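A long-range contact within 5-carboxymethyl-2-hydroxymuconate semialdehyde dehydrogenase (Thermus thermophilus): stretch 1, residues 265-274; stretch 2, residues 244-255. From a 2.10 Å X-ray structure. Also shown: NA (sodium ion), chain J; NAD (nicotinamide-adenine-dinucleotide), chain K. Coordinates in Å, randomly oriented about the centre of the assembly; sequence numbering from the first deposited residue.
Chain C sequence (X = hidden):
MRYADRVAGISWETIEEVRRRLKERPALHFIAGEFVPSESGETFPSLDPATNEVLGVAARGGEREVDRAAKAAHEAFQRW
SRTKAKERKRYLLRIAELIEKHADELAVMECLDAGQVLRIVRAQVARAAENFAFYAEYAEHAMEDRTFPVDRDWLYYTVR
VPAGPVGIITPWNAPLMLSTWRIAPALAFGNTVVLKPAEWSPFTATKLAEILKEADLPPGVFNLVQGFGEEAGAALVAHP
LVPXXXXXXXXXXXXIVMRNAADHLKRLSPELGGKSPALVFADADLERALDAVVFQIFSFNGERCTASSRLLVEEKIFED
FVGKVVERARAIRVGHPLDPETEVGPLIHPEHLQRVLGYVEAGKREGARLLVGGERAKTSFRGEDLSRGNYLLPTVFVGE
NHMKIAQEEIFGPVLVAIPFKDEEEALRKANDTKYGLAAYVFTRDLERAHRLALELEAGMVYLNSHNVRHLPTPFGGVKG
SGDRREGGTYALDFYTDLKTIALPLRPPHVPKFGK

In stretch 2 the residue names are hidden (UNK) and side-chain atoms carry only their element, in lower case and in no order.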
# COMPACT_ATOMS: atom_id res chain seq x y z
N LEU C 265 -5.80 15.95 25.93
CA LEU C 265 -5.94 14.82 25.01
C LEU C 265 -4.81 14.82 23.99
O LEU C 265 -5.05 14.74 22.78
CB LEU C 265 -7.29 14.90 24.30
CG LEU C 265 -8.51 14.70 25.21
CD1 LEU C 265 -9.78 15.06 24.47
CD2 LEU C 265 -8.55 13.25 25.69
N LYS C 266 -3.58 14.93 24.47
CA LYS C 266 -2.43 14.95 23.57
C LYS C 266 -2.15 13.58 22.97
O LYS C 266 -2.43 12.55 23.58
CB LYS C 266 -1.19 15.46 24.31
CG LYS C 266 -1.33 16.89 24.79
CD LYS C 266 -0.00 17.46 25.22
CE LYS C 266 -0.12 18.94 25.55
NZ LYS C 266 1.23 19.49 25.84
N ARG C 267 -1.61 13.58 21.76
CA ARG C 267 -1.24 12.35 21.07
C ARG C 267 0.18 12.01 21.53
O ARG C 267 1.07 12.86 21.46
CB ARG C 267 -1.27 12.57 19.56
CG ARG C 267 -1.06 11.32 18.72
CD ARG C 267 -1.14 11.65 17.23
NE ARG C 267 -2.29 12.51 16.95
CZ ARG C 267 -2.56 13.04 15.76
NH1 ARG C 267 -1.78 12.79 14.71
NH2 ARG C 267 -3.63 13.81 15.61
N LEU C 268 0.38 10.78 21.99
CA LEU C 268 1.68 10.35 22.49
C LEU C 268 2.29 9.19 21.70
O LEU C 268 1.59 8.27 21.28
CB LEU C 268 1.54 9.97 23.97
CG LEU C 268 2.73 9.42 24.77
CD1 LEU C 268 3.91 10.39 24.73
CD2 LEU C 268 2.30 9.19 26.21
N SER C 269 3.61 9.25 21.51
CA SER C 269 4.36 8.21 20.81
C SER C 269 5.50 7.77 21.72
O SER C 269 6.65 8.17 21.54
CB SER C 269 4.93 8.76 19.50
OG SER C 269 5.72 7.79 18.84
N PRO C 270 5.19 6.92 22.72
CA PRO C 270 6.20 6.45 23.67
C PRO C 270 7.02 5.23 23.31
O PRO C 270 6.49 4.20 22.89
CB PRO C 270 5.38 6.23 24.93
CG PRO C 270 4.12 5.64 24.38
CD PRO C 270 3.84 6.49 23.13
N GLU C 271 8.33 5.36 23.50
CA GLU C 271 9.30 4.29 23.30
C GLU C 271 9.84 4.17 24.72
O GLU C 271 10.64 4.99 25.16
CB GLU C 271 10.38 4.72 22.31
CG GLU C 271 9.85 4.92 20.89
CD GLU C 271 10.90 5.45 19.94
OE1 GLU C 271 11.83 6.14 20.42
OE2 GLU C 271 10.79 5.21 18.72
N LEU C 272 9.35 3.17 25.44
CA LEU C 272 9.71 3.00 26.84
C LEU C 272 10.71 1.88 27.16
O LEU C 272 11.51 1.48 26.30
CB LEU C 272 8.42 2.84 27.65
CG LEU C 272 7.34 3.87 27.23
CD1 LEU C 272 6.03 3.56 27.92
CD2 LEU C 272 7.80 5.29 27.56
N GLY C 273 10.66 1.38 28.39
CA GLY C 273 11.59 0.35 28.84
C GLY C 273 11.58 -0.99 28.14
O GLY C 273 10.74 -1.27 27.29
N GLY C 274 12.55 -1.82 28.49
CA GLY C 274 12.64 -3.14 27.89
C GLY C 274 13.41 -4.12 28.76
O GLY C 274 14.14 -3.73 29.67
N UNK C 244 1.20 17.26 20.16
CA UNK C 244 1.91 15.99 20.02
C UNK C 244 3.12 15.87 20.95
O UNK C 244 3.85 16.84 21.17
c UNK C 244 0.06 15.98 17.51
c UNK C 244 2.36 15.79 18.57
c UNK C 244 2.02 15.04 16.22
c UNK C 244 1.36 15.16 17.59
N UNK C 245 3.32 14.68 21.49
CA UNK C 245 4.42 14.43 22.40
C UNK C 245 5.12 13.11 22.12
O UNK C 245 4.46 12.08 22.02
c UNK C 245 3.28 15.58 24.52
c UNK C 245 2.71 15.14 25.86
c UNK C 245 4.31 16.69 24.71
c UNK C 245 3.92 14.37 23.84
N UNK C 246 6.44 13.13 21.97
CA UNK C 246 7.16 11.88 21.78
C UNK C 246 7.92 11.70 23.09
O UNK C 246 8.42 12.66 23.67
c UNK C 246 8.19 11.92 20.62
c UNK C 246 7.52 12.35 19.32
o UNK C 246 9.24 12.84 20.94
N UNK C 247 7.99 10.47 23.57
CA UNK C 247 8.71 10.21 24.80
C UNK C 247 9.56 8.97 24.65
O UNK C 247 9.09 7.92 24.21
c UNK C 247 7.37 9.27 28.32
c UNK C 247 8.43 9.52 27.26
c UNK C 247 9.45 10.53 27.76
c UNK C 247 7.76 10.03 25.98
N UNK C 248 10.83 9.11 25.01
CA UNK C 248 11.76 8.00 24.97
C UNK C 248 12.35 7.99 26.37
O UNK C 248 13.13 8.86 26.74
o UNK C 248 12.23 8.39 22.63
c UNK C 248 12.85 8.24 23.91
c UNK C 248 13.79 7.06 23.86
N UNK C 249 11.93 7.01 27.17
CA UNK C 249 12.40 6.92 28.54
C UNK C 249 11.81 5.72 29.27
O UNK C 249 11.38 4.75 28.64
N UNK C 250 11.77 5.80 30.59
CA UNK C 250 11.26 4.71 31.42
C UNK C 250 9.76 4.56 31.33
O UNK C 250 9.03 5.53 31.10
o UNK C 250 14.56 5.73 34.89
o UNK C 250 12.89 4.38 35.33
c UNK C 250 11.67 4.91 32.88
c UNK C 250 13.15 5.11 33.08
c UNK C 250 13.56 5.07 34.54
N UNK C 251 9.30 3.33 31.51
CA UNK C 251 7.89 3.01 31.45
C UNK C 251 7.09 3.82 32.47
O UNK C 251 5.99 4.30 32.18
c UNK C 251 7.67 1.51 31.67
o UNK C 251 8.39 0.78 30.67
c UNK C 251 6.19 1.17 31.60
N UNK C 252 7.65 3.97 33.67
CA UNK C 252 6.97 4.70 34.73
C UNK C 252 6.82 6.16 34.32
O UNK C 252 5.84 6.81 34.66
o UNK C 252 4.76 5.67 37.52
c UNK C 252 5.65 4.79 37.45
c UNK C 252 7.76 4.59 36.04
o UNK C 252 5.41 3.56 37.55
c UNK C 252 7.09 5.25 37.24
N UNK C 253 7.79 6.67 33.57
CA UNK C 253 7.73 8.04 33.11
C UNK C 253 6.61 8.13 32.08
O UNK C 253 5.95 9.15 31.95
o UNK C 253 10.13 8.30 33.40
c UNK C 253 9.06 8.47 32.45
c UNK C 253 9.00 9.94 32.02
N UNK C 254 6.39 7.03 31.36
CA UNK C 254 5.33 7.00 30.37
C UNK C 254 3.99 7.20 31.06
O UNK C 254 3.14 7.95 30.57
N UNK C 255 3.80 6.55 32.20
CA UNK C 255 2.56 6.66 32.96
C UNK C 255 2.31 8.08 33.46
O UNK C 255 1.20 8.61 33.35
c UNK C 255 2.53 3.36 35.03
c UNK C 255 2.59 5.71 34.16
n UNK C 255 2.80 1.03 35.87
c UNK C 255 2.50 4.24 33.79
c UNK C 255 2.60 1.89 34.66
NA NA J . 15.54 7.73 34.48
PA NAD K . 13.57 9.15 32.10
O1A NAD K . 13.52 9.61 33.49
O2A NAD K . 12.27 8.66 31.63
O5B NAD K . 14.03 10.30 31.05
C5B NAD K . 13.43 10.54 29.74
C4B NAD K . 13.00 11.99 29.68
O4B NAD K . 11.88 12.08 30.58
C3B NAD K . 14.04 13.00 30.25
O3B NAD K . 14.33 14.04 29.28
C2B NAD K . 13.35 13.51 31.52
O2B NAD K . 13.69 14.87 31.86
C1B NAD K . 11.88 13.32 31.17
N9A NAD K . 11.03 13.26 32.35
C8A NAD K . 11.25 12.62 33.56
N7A NAD K . 10.24 12.77 34.44
C5A NAD K . 9.32 13.55 33.73
C6A NAD K . 8.02 14.07 34.08
N6A NAD K . 7.45 13.87 35.28
N1A NAD K . 7.37 14.82 33.11
C2A NAD K . 7.97 15.04 31.88
N3A NAD K . 9.15 14.60 31.47
C4A NAD K . 9.79 13.86 32.43
O3 NAD K . 14.66 8.09 32.01
PN NAD K . 16.06 7.86 31.29
O1N NAD K . 17.01 7.52 32.37
O2N NAD K . 16.39 9.04 30.48
O5D NAD K . 15.56 6.57 30.58
C5D NAD K . 16.33 5.51 30.08
C4D NAD K . 15.17 4.68 29.63
O4D NAD K . 14.76 5.01 28.29
C3D NAD K . 15.31 3.17 29.76
O3D NAD K . 14.19 2.56 30.43
C2D NAD K . 15.46 2.77 28.29
O2D NAD K . 15.05 1.40 28.09
C1D NAD K . 14.59 3.80 27.61
N1N NAD K . 14.90 3.97 26.18
C2N NAD K . 13.94 3.41 25.35
C3N NAD K . 14.17 3.51 23.98
C7N NAD K . 13.20 2.91 22.97
O7N NAD K . 13.46 3.04 21.79
N7N NAD K . 12.10 2.26 23.38
C4N NAD K . 15.36 4.18 23.45
C5N NAD K . 16.26 4.71 24.43
C6N NAD K . 16.10 4.64 25.78

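Position 244 carries four carbons, forked at the second; one lies over a face of the Arg267 guanidinium, and the second is 4.2 Å from Arg267 CB. This is Leu244, whose apolar branch covers the flat arginine head.

Position 245 has the same four-carbon fork but on the other face of the sheet. One terminal carbon reaches 3.6 Å from Lys266 CD, and its CB lies 4.1 Å from Leu268 CD1: Leu245. Its backbone starts the ladder, N giving a hydrogen bond to Arg267 O (2.9 Å) and O accepting one from Ser269 N (3.0 Å).

At 246, one carbon carries an oxygen and a carbon. The methyl sits 4.4 Å from Ser269 CB. The branched carbon with one oxygen and one carbon makes this Thr246, bridged to Ser269 on the same face of the sheet.

Position 247 again shows four carbons forked at the second, with CB 4.1 Å from Leu268 CD1 and a terminal carbon 4.1 Å from Leu272 CD2. It is Leu247, touching Leu268 in the partner strand and Leu272 just beyond its end. Its N makes a weak hydrogen bond to Ser269 O (3.3 Å), whereas its O takes a good one from Glu271 N (2.8 Å).

Position 248 has a carbon bearing one oxygen and one carbon; the oxygen is 3.2 Å from Glu271 OE1. This is Thr248, and its CG2 packs 3.3 Å from NAD C4N.

No side-chain atoms exist at 249: Gly249. A CB here would clash with NAD O2A at 2.4 Å. Its N closes the ladder on Glu271 O (3.1 Å).

Position 250 bears three carbons, the third with two oxygens; its CA-to-CB bond points away from stretch 1. Glu250 sits at the N-cap position, right before the helix, and its OE1 binds sodium at 2.3 Å.

The oxygen and methyl on one carbon at 251 mark Thr251; its OG1 accepts a hydrogen bond from Gly273 N (3.3 Å).

Position 252 has three carbons ending in two oxygens, beyond contact: Glu252. Position 253, one carbon with an oxygen and a carbon, is Thr253, whose OG1 donates to NAD O2A (2.8 Å).

Position 254 is bare, its CA 4.1 Å from Leu272 CD2. Gly254 leaves that space to the leucine, since a CB would fall 2.8 Å from Leu272 CD1. Four carbons in a row ending in nitrogen make 255 Lys255, whose CA-to-CB bond points away and which makes no contact with stretch 1.

The contact works as parallel strands in register, with Leu245, Leu247, Leu268 and Pro270 on one face, and Leu244, Arg267, Thr246, Ser269, Thr248 and Glu271 on the other. Past the strands, glycines admit cofactor and Leu272, whose O accepts a hydrogen bond from NAD N7N (3.1 Å).

Stretch 2 244-255: LLTLTGETETGK
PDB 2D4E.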